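Local coordinates for protein LP04448p (PDB 2QK2) that probably binds tubulin through this TOG domain, a HEAT-repeat module of the XMAP215 family of microtubule plus-end tracking proteins, at residues A[22-27]-A[33-38]; A[38-43]-A[81-86]; A[167-172]-A[204-209]; A[129-134]-A[158-163]; A[183-188]-A[195-200]. All coordinates share one frame; numbering follows the deposited sequence.

In the fold
The five contacts sample both ends of a helical HEAT array. Contacts 1 and 2 follow each other along helix 29-45 and share Val38, their centres 14 Å apart. Contacts 3, 4 and 5 form a second group around helices 147-161, 171-185 and 190-207, with contact 1 lying 44 Å from contact 3, centre to centre. Contact 5 is nested inside the loop closed by contact 3, and both use helices 171-185 and 190-207. Contact 4 touches both: Leu161 O lies 3.7 Å from Leu206 CD2, and Ala158 CB lies 3.8 Å from Ala199 CA. Contacts 1 and 5 adjoin interhelical turns; in related TOG domains, a row of such turns forms the tubulin-binding edge.

Contact 1 of 5, residues A[22-27]-A[33-38]; sequences DKLEEK and KESLEV
Lys23 and Leu24 of the short helix 20-24 fold against Glu34, Ser35 and Leu36 of helix 29-45, closing a helical hairpin at the N-terminal end of the HEAT array. The extended Lys23 chain runs across the face of the second helix: its CB lies 3.3 Å from Ser35 OG, and from there the straight chain carries the ammonium group outward to the partly exposed side. NZ forms a salt bridge of 2.6 Å with Glu34 OE1, approaching from above the carboxylate, 37° out of its plane, and CE follows at 3.2 Å from the same oxygen. Asp19 makes a second, long and weak ion pair with this ammonium. Ser35 OG, although close to the lysine CB, spends its hydrogen bond on the carbonyl O of Phe20. Behind this polar layer, Leu24 CG packs over Ser35 CB at 4.0 Å. Because its CG stands anti to the carbonyl carbon (chi1 -84°), Leu24 can send CD2 on to Leu36 CG, 4.1 Å away, the two leucines crossing at about a right angle. Helix 55-67 backs this apolar layer, with Ala60 and Val64 against Leu24 and Leu61 against Leu36. An alanine in place of Lys23 would remove the ammonium and the methylene chain, and is likely to leave the Glu34 carboxylate without its mate and Ser35 less covered. The chemistry is thus graded, from buried leucines through a serine tied back to the carbonyl of Phe20 in the short helix to an ion pair on the partly exposed side, where the opposite charges bridge the two helices.

Contact 2 of 5, residues A[38-43]-A[81-86]; sequences VLEKLL and LALLAK
Leu43 of helix 29-45 meets Leu83 of helix 71-88 where the two backbones come nearest, with CA atoms 6.2 Å apart. The contact begins at the root of the leucine: Leu43 CB lies 3.8 Å from Leu83 CB, and Leu83 CD1 lies within 3.9 Å of the same methylene. With chi1 at -66°, CG stands anti to the carbonyl carbon and holds the isopropyl end against the facing helix. From CG, the methyl CD1 continues over Leu83 CB at 4.0 Å and reaches the backbone at Leu84 N, 4.2 Å away. The other methyl, CD2, points to Leu84 CD1 at a looser 4.4 Å. One side chain therefore spans two consecutive residues of its partner helix. Toward the more open side, the aliphatic CG of Glu40 lies against Leu83 CD1 at 4.3 Å, so that a charged residue contributes only carbon to the packing. Cys80, one turn earlier on helix 71-88, and Ile12 in the N-terminal loop also touch Leu43. The local axes run 9.7 Å apart and cross at 31°, the roughly parallel packing expected of neighbouring layers in a HEAT-repeat array.

Contact 3 of 5, residues A[167-172]-A[204-209]; sequences TALNKK and IKLMGD
A backbone bond of 2.7 Å from Gly208 N to Ile204 O ends helix 190-207 just after Met207, the residue that reaches across to Leu169. The contact belongs to the HEAT-repeat fold of the TOG domain and joins the end of that helix to the linker leading into helix 171-185. Met207, present as selenomethionine, is bent at both chi2 (-57°) and chi3 (-76°), which curls its terminal methyl toward the linker. There CE lies 3.9 Å from Leu169 CB. Leu206 adds a looser touch, its CD2 standing 4.5 Å from Leu169 CD1, and is itself covered by Pro166 and Ile236. Leu169 is thus met by two successive residues of the helix end, and no hydrogen bond crosses between the segments.

Both chain turns beside this apolar patch have their own polar geometry. Gly208 leaves the helix with a positive phi of 97°, a conformation in which a side chain would press against Met207 O, and it then stands at the N-cap position of helix 209-212. On the other side, Asn170 caps helix 171-185, with its OD1 hydrogen-bonded to Leu173 N. Between these turns, the closest approach of the two segments is not between side chains: Met207 CE rests 3.7 Å from the backbone oxygen of Leu169.

Contact 4 of 5, residues A[129-134]-A[158-163]; sequences TSLEAQ and ARALTR
Leu131, in the first turn of helix 131-141, faces Ala160 near the end of helix 147-161, their CA atoms 8.2 Å apart. At that spacing the backbones stay clear of each other and leucine side chains fill the interval. Leu131 CG stands anti to the carbonyl carbon (chi1 -68°), which carries its two methyls across to the second helix, one to each of two neighbouring residues. CD1 meets Leu161 CD2 at 3.7 Å, the leucines crossing at about a right angle, while CD2 lies 4.3 Å from Ala160 CB. The small alanine lets the longer side chain approach the helix surface.

Hydrogen bonds within each segment shape the chain ends that carry these groups. Ser130 is the N-cap of helix 131-141: its OG accepts from Ala133 N at 3.2 Å, with an N-H...O angle of 162°. Gln134 NE2 donates to Thr129 OG1 at 3.0 Å, nearly in its own amide plane, and also bonds to Ser97 OG, so the amide ties the residue before the cap to another part of the chain. On the partner segment, Thr162 OG1 turns back to give a bond of 2.6 Å to Arg159 O, slightly tilted from the carbonyl plane.

Around this apolar meeting point, Tyr126 of helix 112-126 touches both Leu131 and Ala160, and Arg159 makes a salt bridge to Asp123 of the same helix. Leu161 leans on Thr202 and Leu203, so the contact lies between helix 112-126 and helix 190-207.

Contact 5 of 5, residues A[183-188]-A[195-200]; sequences KTLNEP and SSAEAL
Leu185 and Ser196 bury the larger share of this contact, each packed against the root of the other: Leu185 CB and Ser196 CB stand 3.9 Å apart. The backbones are close here, with 5.1 Å between Leu185 CA and Ser196 CA. Beyond CB, Leu185 forks over helix 190-207. Its CG lies anti to the backbone N (chi1 174°), which sends CD1 to Ala197 CB at 4.1 Å and CD2 to Leu200 CD2, also at 4.1 Å, the two leucines crossing at a slant. These residues close the antiparallel hairpin of helices 171-185 and 190-207 in the HEAT-repeat fold of the TOG domain, with Lys223 and Ile227 of helix 221-233 also touching Leu185.

Ser196 has a polar side as well. Its OG lies 2.6 Å from Thr184 OG1, and each hydroxyl also bonds to a carbonyl of its own helix, Val192 O for Ser196 and Leu181 O for Thr184. These carbonyls satisfy the buried hydroxyls within an otherwise apolar interface. Thr184 OG1 is placed for this by a chi1 of 53°, between the backbone N and the carbonyl carbon, and Thr184 CB follows to 3.3 Å from Ser196 OG.

Contact 1 of 5, residues A[22-27]-A[33-38]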
# COMPACT_ATOMS: atom_id res chain seq x y z
N ASP A 22 -9.67 23.93 7.67
CA ASP A 22 -8.94 25.09 8.15
C ASP A 22 -7.92 24.70 9.22
O ASP A 22 -6.77 25.15 9.18
CB ASP A 22 -9.89 26.15 8.72
CG ASP A 22 -10.71 26.85 7.63
OD1 ASP A 22 -10.26 26.86 6.46
OD2 ASP A 22 -11.78 27.39 7.95
N LYS A 23 -8.32 23.86 10.16
CA LYS A 23 -7.38 23.45 11.21
C LYS A 23 -6.16 22.71 10.67
O LYS A 23 -5.06 22.85 11.21
CB LYS A 23 -8.08 22.57 12.25
CG LYS A 23 -8.78 23.35 13.36
CD LYS A 23 -9.26 22.36 14.42
CE LYS A 23 -9.82 23.04 15.65
NZ LYS A 23 -10.32 22.00 16.60
N LEU A 24 -6.35 21.92 9.61
CA LEU A 24 -5.24 21.18 9.02
C LEU A 24 -4.19 22.13 8.46
O LEU A 24 -3.05 21.73 8.22
CB LEU A 24 -5.74 20.25 7.90
CG LEU A 24 -6.27 18.89 8.38
CD1 LEU A 24 -6.70 18.05 7.18
CD2 LEU A 24 -5.17 18.17 9.15
N GLU A 25 -4.57 23.39 8.26
CA GLU A 25 -3.63 24.40 7.75
C GLU A 25 -2.92 25.17 8.86
O GLU A 25 -2.06 26.00 8.58
CB GLU A 25 -4.36 25.39 6.83
CG GLU A 25 -4.80 24.82 5.49
CD GLU A 25 -3.64 24.29 4.67
OE1 GLU A 25 -2.65 25.03 4.48
OE2 GLU A 25 -3.73 23.14 4.19
N GLU A 26 -3.28 24.90 10.11
CA GLU A 26 -2.67 25.59 11.25
C GLU A 26 -1.21 25.18 11.42
O GLU A 26 -0.82 24.05 11.10
CB GLU A 26 -3.42 25.28 12.54
CG GLU A 26 -4.84 25.80 12.59
CD GLU A 26 -4.91 27.31 12.80
OE1 GLU A 26 -3.88 27.93 13.12
OE2 GLU A 26 -6.02 27.87 12.64
N LYS A 27 -0.40 26.10 11.95
CA LYS A 27 1.01 25.84 12.18
C LYS A 27 1.24 24.98 13.42
O LYS A 27 2.20 24.22 13.49
CB LYS A 27 1.78 27.15 12.34
CG LYS A 27 1.98 27.92 11.06
CD LYS A 27 2.92 29.09 11.28
CE LYS A 27 3.29 29.77 9.97
NZ LYS A 27 4.24 30.90 10.20
N LYS A 33 -3.74 17.99 14.65
CA LYS A 33 -4.09 16.73 15.30
C LYS A 33 -5.59 16.65 15.60
O LYS A 33 -6.22 15.60 15.44
CB LYS A 33 -3.32 16.57 16.62
CG LYS A 33 -3.81 15.41 17.48
CD LYS A 33 -3.12 15.38 18.83
CE LYS A 33 -3.48 16.58 19.68
NZ LYS A 33 -4.89 16.55 20.15
N GLU A 34 -6.18 17.77 16.03
CA GLU A 34 -7.60 17.78 16.35
C GLU A 34 -8.50 17.37 15.18
O GLU A 34 -9.47 16.64 15.37
CB GLU A 34 -8.00 19.16 16.89
CG GLU A 34 -7.20 19.54 18.14
CD GLU A 34 -7.69 20.81 18.83
OE1 GLU A 34 -8.21 21.71 18.14
OE2 GLU A 34 -7.54 20.90 20.07
N SER A 35 -8.18 17.83 13.97
CA SER A 35 -8.98 17.45 12.80
C SER A 35 -8.84 15.95 12.53
O SER A 35 -9.84 15.25 12.33
CB SER A 35 -8.54 18.22 11.55
OG SER A 35 -9.05 19.54 11.54
N LEU A 36 -7.61 15.45 12.52
CA LEU A 36 -7.37 14.04 12.26
C LEU A 36 -7.99 13.13 13.33
O LEU A 36 -8.48 12.04 13.02
CB LEU A 36 -5.86 13.76 12.11
CG LEU A 36 -5.17 14.47 10.94
CD1 LEU A 36 -3.70 14.07 10.88
CD2 LEU A 36 -5.85 14.12 9.61
N GLU A 37 -7.96 13.58 14.59
CA GLU A 37 -8.55 12.81 15.69
C GLU A 37 -10.02 12.56 15.44
O GLU A 37 -10.51 11.43 15.55
CB GLU A 37 -8.47 13.57 17.02
CG GLU A 37 -7.17 13.52 17.74
CD GLU A 37 -7.32 14.06 19.15
OE1 GLU A 37 -8.02 13.42 19.96
OE2 GLU A 37 -6.75 15.14 19.44
N VAL A 38 -10.74 13.64 15.15
CA VAL A 38 -12.17 13.56 14.90
C VAL A 38 -12.45 12.65 13.70
O VAL A 38 -13.36 11.83 13.75
CB VAL A 38 -12.76 14.96 14.64
CG1 VAL A 38 -14.22 14.86 14.28
CG2 VAL A 38 -12.60 15.82 15.89

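Contact 2 of 5, residues A[38-43]-A[81-86]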
# COMPACT_ATOMS: atom_id res chain seq x y z
N VAL A 38 -10.74 13.64 15.15
CA VAL A 38 -12.17 13.56 14.90
C VAL A 38 -12.45 12.65 13.70
O VAL A 38 -13.36 11.83 13.75
CB VAL A 38 -12.76 14.96 14.64
CG1 VAL A 38 -14.22 14.86 14.28
CG2 VAL A 38 -12.60 15.82 15.89
N LEU A 39 -11.66 12.80 12.64
CA LEU A 39 -11.85 11.99 11.45
C LEU A 39 -11.58 10.52 11.76
O LEU A 39 -12.37 9.65 11.40
CB LEU A 39 -10.91 12.44 10.33
CG LEU A 39 -10.89 11.55 9.08
CD1 LEU A 39 -12.25 11.56 8.40
CD2 LEU A 39 -9.81 12.06 8.12
N GLU A 40 -10.47 10.24 12.44
CA GLU A 40 -10.15 8.86 12.75
C GLU A 40 -11.28 8.19 13.53
O GLU A 40 -11.57 7.01 13.32
CB GLU A 40 -8.85 8.75 13.54
CG GLU A 40 -8.34 7.32 13.61
CD GLU A 40 -6.93 7.20 14.16
OE1 GLU A 40 -6.05 7.98 13.73
OE2 GLU A 40 -6.70 6.31 15.01
N LYS A 41 -11.93 8.94 14.42
CA LYS A 41 -13.03 8.39 15.20
C LYS A 41 -14.25 8.12 14.32
O LYS A 41 -14.92 7.09 14.47
CB LYS A 41 -13.42 9.33 16.34
CG LYS A 41 -14.52 8.76 17.23
CD LYS A 41 -14.95 9.74 18.31
CE LYS A 41 -16.04 9.15 19.19
NZ LYS A 41 -16.54 10.14 20.18
N LEU A 42 -14.54 9.05 13.41
CA LEU A 42 -15.66 8.87 12.50
C LEU A 42 -15.45 7.61 11.67
O LEU A 42 -16.37 6.82 11.48
CB LEU A 42 -15.80 10.07 11.56
CG LEU A 42 -16.35 11.37 12.15
CD1 LEU A 42 -16.29 12.48 11.10
CD2 LEU A 42 -17.78 11.14 12.63
N LEU A 43 -14.23 7.43 11.17
CA LEU A 43 -13.90 6.28 10.34
C LEU A 43 -13.97 4.96 11.11
O LEU A 43 -14.35 3.93 10.55
CB LEU A 43 -12.51 6.46 9.71
CG LEU A 43 -12.39 7.60 8.69
CD1 LEU A 43 -10.93 7.79 8.29
CD2 LEU A 43 -13.25 7.30 7.47
N LEU A 81 -6.27 7.36 6.04
CA LEU A 81 -6.35 7.05 4.62
C LEU A 81 -6.66 5.56 4.43
O LEU A 81 -7.44 5.18 3.55
CB LEU A 81 -5.03 7.41 3.92
CG LEU A 81 -5.01 7.29 2.39
CD1 LEU A 81 -6.10 8.16 1.77
CD2 LEU A 81 -3.64 7.71 1.88
N ALA A 82 -6.05 4.73 5.26
CA ALA A 82 -6.27 3.29 5.21
C ALA A 82 -7.73 2.97 5.53
O ALA A 82 -8.37 2.20 4.81
CB ALA A 82 -5.35 2.58 6.21
N LEU A 83 -8.26 3.56 6.59
CA LEU A 83 -9.65 3.31 6.98
C LEU A 83 -10.61 3.84 5.92
O LEU A 83 -11.65 3.23 5.66
CB LEU A 83 -9.96 3.96 8.33
CG LEU A 83 -9.16 3.40 9.52
CD1 LEU A 83 -9.41 4.25 10.76
CD2 LEU A 83 -9.56 1.96 9.78
N LEU A 84 -10.26 4.96 5.30
CA LEU A 84 -11.10 5.53 4.26
C LEU A 84 -11.13 4.58 3.06
O LEU A 84 -12.20 4.29 2.51
CB LEU A 84 -10.55 6.90 3.83
CG LEU A 84 -11.29 7.64 2.71
CD1 LEU A 84 -12.72 7.96 3.14
CD2 LEU A 84 -10.53 8.92 2.36
N ALA A 85 -9.96 4.08 2.66
CA ALA A 85 -9.89 3.17 1.52
C ALA A 85 -10.65 1.87 1.81
O ALA A 85 -11.28 1.32 0.93
CB ALA A 85 -8.43 2.87 1.17
N LYS A 86 -10.58 1.40 3.06
CA LYS A 86 -11.29 0.19 3.45
C LYS A 86 -12.80 0.38 3.49
O LYS A 86 -13.56 -0.51 3.13
CB LYS A 86 -10.86 -0.28 4.84
CG LYS A 86 -9.49 -0.89 4.94
CD LYS A 86 -9.32 -1.56 6.30
CE LYS A 86 -10.40 -2.63 6.50
NZ LYS A 86 -10.32 -3.30 7.83

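Contact 3 of 5, residues A[167-172]-A[204-209]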
# COMPACT_ATOMS: atom_id res chain seq x y z
N THR A 167 -4.89 -14.52 -12.87
CA THR A 167 -5.27 -13.96 -14.16
C THR A 167 -5.07 -12.45 -14.26
O THR A 167 -5.27 -11.86 -15.33
CB THR A 167 -6.75 -14.29 -14.51
OG1 THR A 167 -7.61 -13.78 -13.49
CG2 THR A 167 -6.94 -15.79 -14.65
N ALA A 168 -4.68 -11.82 -13.15
CA ALA A 168 -4.46 -10.38 -13.15
C ALA A 168 -3.08 -10.02 -13.72
O ALA A 168 -2.79 -8.85 -13.97
CB ALA A 168 -4.59 -9.83 -11.73
N LEU A 169 -2.24 -11.03 -13.93
CA LEU A 169 -0.91 -10.80 -14.48
C LEU A 169 -0.68 -11.46 -15.84
O LEU A 169 -0.70 -12.69 -15.95
CB LEU A 169 0.17 -11.31 -13.51
CG LEU A 169 0.40 -10.59 -12.18
CD1 LEU A 169 -0.70 -10.94 -11.20
CD2 LEU A 169 1.75 -11.02 -11.62
N ASN A 170 -0.45 -10.66 -16.88
CA ASN A 170 -0.17 -11.25 -18.18
C ASN A 170 1.34 -11.43 -18.28
O ASN A 170 2.08 -11.07 -17.37
CB ASN A 170 -0.70 -10.38 -19.33
CG ASN A 170 -0.24 -8.94 -19.27
OD1 ASN A 170 0.94 -8.65 -19.08
ND2 ASN A 170 -1.17 -8.02 -19.47
N LYS A 171 1.79 -12.00 -19.39
CA LYS A 171 3.21 -12.26 -19.61
C LYS A 171 4.07 -11.00 -19.45
O LYS A 171 5.06 -11.01 -18.73
CB LYS A 171 3.42 -12.86 -21.00
CG LYS A 171 4.85 -13.31 -21.27
CD LYS A 171 4.95 -13.97 -22.64
CE LYS A 171 6.36 -14.44 -22.93
NZ LYS A 171 6.46 -15.06 -24.28
N LYS A 172 3.68 -9.91 -20.11
CA LYS A 172 4.44 -8.67 -20.01
C LYS A 172 4.64 -8.19 -18.57
O LYS A 172 5.76 -7.88 -18.17
CB LYS A 172 3.79 -7.56 -20.82
CG LYS A 172 4.35 -7.42 -22.23
CD LYS A 172 3.98 -6.07 -22.82
CE LYS A 172 4.61 -5.87 -24.20
NZ LYS A 172 4.37 -4.49 -24.73
N ILE A 204 6.17 -16.68 -7.22
CA ILE A 204 6.23 -18.07 -7.67
C ILE A 204 5.08 -18.86 -7.05
O ILE A 204 4.44 -19.69 -7.71
CB ILE A 204 7.57 -18.75 -7.27
CG1 ILE A 204 8.76 -18.02 -7.92
CG2 ILE A 204 7.56 -20.21 -7.72
CD1 ILE A 204 10.11 -18.63 -7.56
N LYS A 205 4.82 -18.59 -5.77
CA LYS A 205 3.73 -19.24 -5.06
C LYS A 205 2.41 -19.02 -5.80
O LYS A 205 1.59 -19.93 -5.93
CB LYS A 205 3.60 -18.65 -3.65
CG LYS A 205 3.65 -19.68 -2.54
CD LYS A 205 2.47 -20.65 -2.60
CE LYS A 205 2.76 -21.90 -1.78
NZ LYS A 205 3.32 -21.61 -0.42
N LEU A 206 2.21 -17.80 -6.30
CA LEU A 206 0.98 -17.46 -7.01
C LEU A 206 0.91 -17.90 -8.48
O LEU A 206 -0.12 -18.42 -8.92
CB LEU A 206 0.74 -15.95 -6.96
CG LEU A 206 -0.51 -15.42 -7.68
CD1 LEU A 206 -1.75 -15.79 -6.88
CD2 LEU A 206 -0.43 -13.91 -7.85
N MSE A 207 1.98 -17.68 -9.23
CA MSE A 207 1.98 -18.01 -10.64
C MSE A 207 2.49 -19.40 -11.01
O MSE A 207 2.26 -19.86 -12.13
CB MSE A 207 2.77 -16.95 -11.43
CG MSE A 207 2.30 -15.52 -11.20
SE MSE A 207 0.42 -15.23 -11.63
CE MSE A 207 0.54 -15.20 -13.56
N GLY A 208 3.19 -20.05 -10.09
CA GLY A 208 3.71 -21.38 -10.38
C GLY A 208 5.16 -21.38 -10.83
O GLY A 208 5.61 -20.46 -11.53
N ASP A 209 5.90 -22.41 -10.44
CA ASP A 209 7.32 -22.55 -10.78
C ASP A 209 7.60 -22.50 -12.28
O ASP A 209 8.50 -21.79 -12.73
CB ASP A 209 7.87 -23.86 -10.22
CG ASP A 209 8.99 -23.64 -9.22
OD1 ASP A 209 10.04 -23.09 -9.62
OD2 ASP A 209 8.82 -24.01 -8.03

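Contact 4 of 5, residues A[129-134]-A[158-163]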
# COMPACT_ATOMS: atom_id res chain seq x y z
N THR A 129 -7.60 -1.29 -6.58
CA THR A 129 -6.98 -1.16 -7.90
C THR A 129 -6.26 -2.46 -8.28
O THR A 129 -6.71 -3.54 -7.88
CB THR A 129 -6.03 0.07 -7.90
OG1 THR A 129 -5.47 0.26 -9.20
CG2 THR A 129 -4.92 -0.10 -6.87
N SER A 130 -5.18 -2.39 -9.04
CA SER A 130 -4.46 -3.61 -9.44
C SER A 130 -3.00 -3.32 -9.79
O SER A 130 -2.63 -2.16 -10.00
CB SER A 130 -5.13 -4.24 -10.66
OG SER A 130 -4.94 -3.42 -11.80
N LEU A 131 -2.19 -4.37 -9.85
CA LEU A 131 -0.78 -4.19 -10.20
C LEU A 131 -0.67 -3.68 -11.63
O LEU A 131 0.20 -2.87 -11.95
CB LEU A 131 -0.00 -5.51 -10.06
CG LEU A 131 0.20 -6.12 -8.67
CD1 LEU A 131 0.97 -7.43 -8.81
CD2 LEU A 131 0.96 -5.15 -7.77
N GLU A 132 -1.57 -4.15 -12.49
CA GLU A 132 -1.56 -3.72 -13.89
C GLU A 132 -1.74 -2.20 -13.95
O GLU A 132 -1.00 -1.51 -14.65
CB GLU A 132 -2.70 -4.42 -14.65
CG GLU A 132 -2.84 -4.03 -16.13
CD GLU A 132 -1.62 -4.38 -16.97
OE1 GLU A 132 -1.13 -5.53 -16.91
OE2 GLU A 132 -1.14 -3.50 -17.71
N ALA A 133 -2.70 -1.69 -13.19
CA ALA A 133 -2.96 -0.25 -13.16
C ALA A 133 -1.85 0.57 -12.51
O ALA A 133 -1.59 1.70 -12.92
CB ALA A 133 -4.29 0.02 -12.46
N GLN A 134 -1.19 -0.01 -11.51
CA GLN A 134 -0.14 0.71 -10.78
C GLN A 134 1.30 0.33 -11.14
O GLN A 134 2.23 0.79 -10.50
CB GLN A 134 -0.33 0.50 -9.28
CG GLN A 134 -1.71 0.85 -8.76
CD GLN A 134 -2.12 2.26 -9.13
OE1 GLN A 134 -1.32 3.18 -9.02
NE2 GLN A 134 -3.36 2.43 -9.56
N ALA A 158 4.93 -8.09 -2.34
CA ALA A 158 4.74 -9.40 -1.73
C ALA A 158 3.36 -9.51 -1.09
O ALA A 158 2.62 -10.46 -1.34
CB ALA A 158 5.83 -9.66 -0.68
N ARG A 159 3.01 -8.54 -0.24
CA ARG A 159 1.71 -8.57 0.41
C ARG A 159 0.59 -8.47 -0.63
O ARG A 159 -0.41 -9.17 -0.54
CB ARG A 159 1.59 -7.42 1.42
CG ARG A 159 2.60 -7.49 2.57
CD ARG A 159 2.23 -6.52 3.70
NE ARG A 159 2.09 -5.14 3.23
CZ ARG A 159 3.10 -4.30 3.00
NH1 ARG A 159 4.36 -4.67 3.20
NH2 ARG A 159 2.84 -3.07 2.56
N ALA A 160 0.78 -7.62 -1.63
CA ALA A 160 -0.22 -7.45 -2.69
C ALA A 160 -0.49 -8.77 -3.43
O ALA A 160 -1.64 -9.16 -3.66
CB ALA A 160 0.24 -6.39 -3.68
N LEU A 161 0.59 -9.47 -3.79
CA LEU A 161 0.48 -10.73 -4.51
C LEU A 161 -0.33 -11.80 -3.78
O LEU A 161 -1.01 -12.61 -4.42
CB LEU A 161 1.88 -11.26 -4.85
CG LEU A 161 2.63 -10.45 -5.91
CD1 LEU A 161 4.09 -10.92 -6.01
CD2 LEU A 161 1.94 -10.61 -7.27
N THR A 162 -0.29 -11.79 -2.45
CA THR A 162 -1.05 -12.77 -1.68
C THR A 162 -2.55 -12.54 -1.82
O THR A 162 -3.36 -13.38 -1.42
CB THR A 162 -0.71 -12.72 -0.17
OG1 THR A 162 -1.13 -11.46 0.36
CG2 THR A 162 0.78 -12.90 0.06
N ARG A 163 -2.93 -11.40 -2.39
CA ARG A 163 -4.34 -11.07 -2.58
C ARG A 163 -4.62 -10.72 -4.03
O ARG A 163 -5.46 -9.87 -4.32
CB ARG A 163 -4.73 -9.89 -1.69
CG ARG A 163 -4.53 -10.15 -0.21
CD ARG A 163 -4.76 -8.89 0.60
NE ARG A 163 -4.31 -9.04 1.98
CZ ARG A 163 -4.92 -9.80 2.89
NH1 ARG A 163 -6.01 -10.48 2.57
NH2 ARG A 163 -4.42 -9.88 4.12

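Contact 5 of 5, residues A[183-188]-A[195-200]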
# COMPACT_ATOMS: atom_id res chain seq x y z
N LYS A 183 16.57 -7.18 -10.12
CA LYS A 183 17.52 -6.08 -10.07
C LYS A 183 17.76 -5.65 -8.62
O LYS A 183 18.90 -5.52 -8.19
CB LYS A 183 16.97 -4.91 -10.89
CG LYS A 183 18.02 -3.92 -11.35
CD LYS A 183 17.44 -3.01 -12.42
CE LYS A 183 16.91 -3.84 -13.59
NZ LYS A 183 16.03 -3.05 -14.50
N THR A 184 16.69 -5.46 -7.85
CA THR A 184 16.87 -5.06 -6.46
C THR A 184 17.37 -6.24 -5.63
O THR A 184 18.00 -6.06 -4.58
CB THR A 184 15.55 -4.49 -5.85
OG1 THR A 184 14.48 -5.42 -6.03
CG2 THR A 184 15.19 -3.17 -6.51
N LEU A 185 17.11 -7.45 -6.10
CA LEU A 185 17.57 -8.65 -5.41
C LEU A 185 19.09 -8.67 -5.40
O LEU A 185 19.72 -9.15 -4.46
CB LEU A 185 17.05 -9.91 -6.11
CG LEU A 185 17.56 -11.26 -5.58
CD1 LEU A 185 17.01 -11.54 -4.19
CD2 LEU A 185 17.15 -12.37 -6.55
N ASN A 186 19.68 -8.15 -6.48
CA ASN A 186 21.13 -8.12 -6.61
C ASN A 186 21.74 -6.84 -6.05
O ASN A 186 22.92 -6.57 -6.24
CB ASN A 186 21.53 -8.29 -8.07
CG ASN A 186 21.09 -9.63 -8.64
OD1 ASN A 186 21.19 -10.66 -7.97
ND2 ASN A 186 20.62 -9.63 -9.87
N GLU A 187 20.93 -6.04 -5.35
CA GLU A 187 21.41 -4.81 -4.75
C GLU A 187 22.32 -5.20 -3.58
O GLU A 187 22.18 -6.29 -3.02
CB GLU A 187 20.23 -3.98 -4.21
CG GLU A 187 20.26 -2.51 -4.60
CD GLU A 187 19.94 -2.30 -6.07
OE1 GLU A 187 20.62 -2.90 -6.92
OE2 GLU A 187 19.00 -1.53 -6.37
N PRO A 188 23.26 -4.33 -3.20
CA PRO A 188 24.17 -4.64 -2.10
C PRO A 188 23.49 -4.62 -0.73
O PRO A 188 23.95 -5.28 0.20
CB PRO A 188 25.23 -3.55 -2.21
CG PRO A 188 25.18 -3.16 -3.66
CD PRO A 188 23.71 -3.13 -3.93
N SER A 195 13.80 -8.40 1.01
CA SER A 195 12.46 -7.99 0.61
C SER A 195 12.19 -8.43 -0.83
O SER A 195 11.09 -8.91 -1.14
CB SER A 195 12.33 -6.47 0.74
OG SER A 195 12.45 -6.07 2.09
N SER A 196 13.18 -8.29 -1.70
CA SER A 196 13.02 -8.70 -3.09
C SER A 196 12.81 -10.21 -3.18
O SER A 196 12.02 -10.69 -3.99
CB SER A 196 14.24 -8.29 -3.91
OG SER A 196 14.43 -6.89 -3.87
N ALA A 197 13.53 -10.95 -2.35
CA ALA A 197 13.41 -12.41 -2.34
C ALA A 197 12.00 -12.80 -1.89
O ALA A 197 11.41 -13.74 -2.43
CB ALA A 197 14.45 -13.03 -1.39
N GLU A 198 11.47 -12.08 -0.90
CA GLU A 198 10.13 -12.38 -0.40
C GLU A 198 9.08 -12.14 -1.48
O GLU A 198 8.15 -12.94 -1.63
CB GLU A 198 9.82 -11.52 0.83
CG GLU A 198 8.57 -11.99 1.58
CD GLU A 198 8.38 -11.28 2.90
OE1 GLU A 198 9.38 -10.84 3.50
OE2 GLU A 198 7.22 -11.18 3.35
N ALA A 199 9.24 -11.07 -2.24
CA ALA A 199 8.31 -10.74 -3.31
C ALA A 199 8.39 -11.79 -4.42
O ALA A 199 7.36 -12.24 -4.94
CB ALA A 199 8.62 -9.35 -3.87
N LEU A 200 9.61 -12.16 -4.77
CA LEU A 200 9.83 -13.15 -5.82
C LEU A 200 9.26 -14.51 -5.43
O LEU A 200 8.63 -15.19 -6.24
CB LEU A 200 11.33 -13.28 -6.11
CG LEU A 200 11.98 -12.63 -7.34
CD1 LEU A 200 10.97 -11.86 -8.17
CD2 LEU A 200 13.12 -11.75 -6.88